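Local coordinates for protein cell death-related nuclease 4 (Caenorhabditis elegans, PDB 5DK5) that degrades DNA and RNA as a 3'-5' exonuclease of the DEDDh family and takes part in apoptotic DNA degradation, at residues B[229-234]-B[289-294]. Numbering follows the deposited sequence.
Sequences LVYNKE and HDLYKN
Leu291 touches the Tyr231 ring with one methyl group. Its CD2 lies 4.0 Å from Tyr231 CD1. The approach is oblique, nearer the CB end of the ring than the hydroxyl. Tyr231 holds CG anti to its backbone N (chi1 -171°), which carries the ring along the gap between the two loops. Beyond the segments, Tyr231 OH hydrogen-bonds to Asp297 OD2 and to Trp235 NE1, and the Tyr231 and Trp235 rings meet with their planes steeply inclined. Leu291 is buried. With CG anti to the carbonyl carbon (chi1 -63°) and an extended chi2 (175°), the end of its side chain comes near segment 229-234, CD2 leading.

Leu229 and Leu291 lose the most surface in this contact. The Leu229 side chain comes no closer than 4.7 Å, from Leu229 CB to Leu291 CD2. It also touches Ile245 and Arg248 of helix 239-249.

The polar link runs through water. Leu229 N donates to a water molecule at 2.9 Å, and that water donates in turn to Asp290 OD2 at 2.6 Å. The direct separation of Leu229 N and Asp290 OD2 is 4.0 Å, so the water fills the step between backbone amide and carboxylate. No direct hydrogen bond joins the segments.

Residues 289-291 of segment 289-294 form a short 3-10 turn, with Tyr292 N bonded to His289 O at 2.9 Å. Asp290 and Leu291 both lie in this turn. The CB of Asp290 points toward segment 229-234, whereas Leu291 comes near it only with its end. The contact is small, with 157 Å² buried in total. It is loop-to-loop packing away from the magnesium and zinc sites, joining the connection between strand 216-219 and helix 239-249 to the loop that precedes the C-terminal helix 300-305.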
loop_
_atom_site.group_PDB
_atom_site.type_symbol
_atom_site.label_atom_id
_atom_site.label_comp_id
_atom_site.label_asym_id
_atom_site.label_seq_id
_atom_site.Cartn_x
_atom_site.Cartn_y
_atom_site.Cartn_z
ATOM N N LEU B 229 28.695 4.075 0.408
ATOM C CA LEU B 229 27.951 5.098 -0.313
ATOM C C LEU B 229 27.815 6.362 0.528
ATOM O O LEU B 229 27.492 6.293 1.714
ATOM C CB LEU B 229 26.565 4.570 -0.695
ATOM C CG LEU B 229 25.613 5.533 -1.408
ATOM C CD1 LEU B 229 26.105 5.834 -2.813
ATOM C CD2 LEU B 229 24.204 4.960 -1.438
ATOM N N VAL B 230 28.068 7.514 -0.085
ATOM C CA VAL B 230 27.849 8.789 0.585
ATOM C C VAL B 230 26.347 9.023 0.708
ATOM O O VAL B 230 25.678 9.375 -0.264
ATOM C CB VAL B 230 28.514 9.955 -0.169
ATOM C CG1 VAL B 230 28.209 11.284 0.515
ATOM C CG2 VAL B 230 30.019 9.736 -0.254
ATOM N N TYR B 231 25.831 8.827 1.916
ATOM C CA TYR B 231 24.394 8.786 2.155
ATOM C C TYR B 231 23.714 10.142 1.977
ATOM O O TYR B 231 24.105 11.131 2.596
ATOM C CB TYR B 231 24.124 8.256 3.566
ATOM C CG TYR B 231 22.668 7.971 3.857
ATOM C CD1 TYR B 231 22.017 6.903 3.256
ATOM C CD2 TYR B 231 21.949 8.761 4.745
ATOM C CE1 TYR B 231 20.686 6.635 3.521
ATOM C CE2 TYR B 231 20.619 8.501 5.019
ATOM C CZ TYR B 231 19.992 7.435 4.404
ATOM O OH TYR B 231 18.668 7.165 4.670
ATOM N N ASN B 232 22.697 10.168 1.121
ATOM C CA ASN B 232 21.832 11.332 0.961
ATOM C C ASN B 232 20.526 11.116 1.719
ATOM O O ASN B 232 19.761 10.210 1.397
ATOM C CB ASN B 232 21.552 11.592 -0.520
ATOM C CG ASN B 232 20.655 12.793 -0.742
ATOM O OD1 ASN B 232 20.486 13.632 0.143
ATOM N ND2 ASN B 232 20.075 12.882 -1.930
ATOM N N LYS B 233 20.275 11.951 2.721
ATOM C CA LYS B 233 19.145 11.751 3.626
ATOM C C LYS B 233 17.785 11.856 2.936
ATOM O O LYS B 233 16.802 11.286 3.411
ATOM C CB LYS B 233 19.209 12.760 4.778
ATOM C CG LYS B 233 19.741 12.191 6.088
ATOM C CD LYS B 233 20.977 12.935 6.567
ATOM C CE LYS B 233 21.349 12.532 7.986
ATOM N NZ LYS B 233 21.524 11.059 8.132
ATOM N N GLU B 234 17.731 12.577 1.821
ATOM C CA GLU B 234 16.475 12.800 1.110
ATOM C C GLU B 234 16.339 11.868 -0.093
ATOM O O GLU B 234 15.634 12.184 -1.051
ATOM C CB GLU B 234 16.378 14.258 0.649
ATOM C CG GLU B 234 16.517 15.277 1.773
ATOM C CD GLU B 234 15.393 15.190 2.788
ATOM O OE1 GLU B 234 14.293 14.720 2.425
ATOM O OE2 GLU B 234 15.610 15.592 3.950
ATOM N N HIS B 289 26.846 -2.902 5.207
ATOM C CA HIS B 289 26.575 -2.797 6.637
ATOM C C HIS B 289 26.466 -1.342 7.080
ATOM O O HIS B 289 25.712 -1.019 7.999
ATOM C CB HIS B 289 27.669 -3.506 7.437
ATOM C CG HIS B 289 27.776 -4.970 7.147
ATOM N ND1 HIS B 289 26.784 -5.869 7.479
ATOM C CD2 HIS B 289 28.756 -5.694 6.554
ATOM C CE1 HIS B 289 27.148 -7.081 7.103
ATOM N NE2 HIS B 289 28.341 -7.003 6.540
ATOM N N ASP B 290 27.221 -0.470 6.419
ATOM C CA ASP B 290 27.229 0.954 6.744
ATOM C C ASP B 290 25.847 1.589 6.605
ATOM O O ASP B 290 25.552 2.591 7.255
ATOM C CB ASP B 290 28.226 1.692 5.848
ATOM C CG ASP B 290 27.996 1.419 4.373
ATOM O OD1 ASP B 290 28.423 0.348 3.896
ATOM O OD2 ASP B 290 27.390 2.272 3.690
ATOM N N LEU B 291 25.009 1.006 5.756
ATOM C CA LEU B 291 23.661 1.520 5.528
ATOM C C LEU B 291 22.644 0.926 6.504
ATOM O O LEU B 291 21.507 1.392 6.583
ATOM C CB LEU B 291 23.221 1.231 4.089
ATOM C CG LEU B 291 24.035 1.878 2.967
ATOM C CD1 LEU B 291 23.545 1.382 1.617
ATOM C CD2 LEU B 291 23.955 3.396 3.036
ATOM N N TYR B 292 23.067 -0.092 7.249
ATOM C CA TYR B 292 22.160 -0.891 8.073
ATOM C C TYR B 292 22.392 -0.729 9.580
ATOM O O TYR B 292 21.950 -1.569 10.368
ATOM C CB TYR B 292 22.304 -2.372 7.698
ATOM C CG TYR B 292 21.874 -2.728 6.288
ATOM C CD1 TYR B 292 21.004 -1.916 5.571
ATOM C CD2 TYR B 292 22.336 -3.887 5.677
ATOM C CE1 TYR B 292 20.612 -2.245 4.288
ATOM C CE2 TYR B 292 21.949 -4.225 4.395
ATOM C CZ TYR B 292 21.087 -3.401 3.706
ATOM O OH TYR B 292 20.699 -3.735 2.431
ATOM N N LYS B 293 23.067 0.345 9.983
ATOM C CA LYS B 293 23.460 0.517 11.384
ATOM C C LYS B 293 22.708 1.644 12.100
ATOM O O LYS B 293 22.798 1.769 13.324
ATOM C CB LYS B 293 24.967 0.766 11.475
ATOM C CG LYS B 293 25.453 1.994 10.730
ATOM C CD LYS B 293 26.962 2.123 10.846
ATOM C CE LYS B 293 27.482 3.335 10.097
ATOM N NZ LYS B 293 28.967 3.436 10.178
ATOM N N ASN B 294 21.973 2.457 11.347
ATOM C CA ASN B 294 21.167 3.527 11.930
ATOM C C ASN B 294 19.695 3.140 11.966
ATOM O O ASN B 294 19.017 3.155 10.939
ATOM C CB ASN B 294 21.345 4.829 11.148
ATOM C CG ASN B 294 20.546 5.978 11.738
ATOM O OD1 ASN B 294 20.135 5.933 12.897
ATOM N ND2 ASN B 294 20.325 7.017 10.941
HETATM O O HOH W 1 27.481 1.519 1.211
#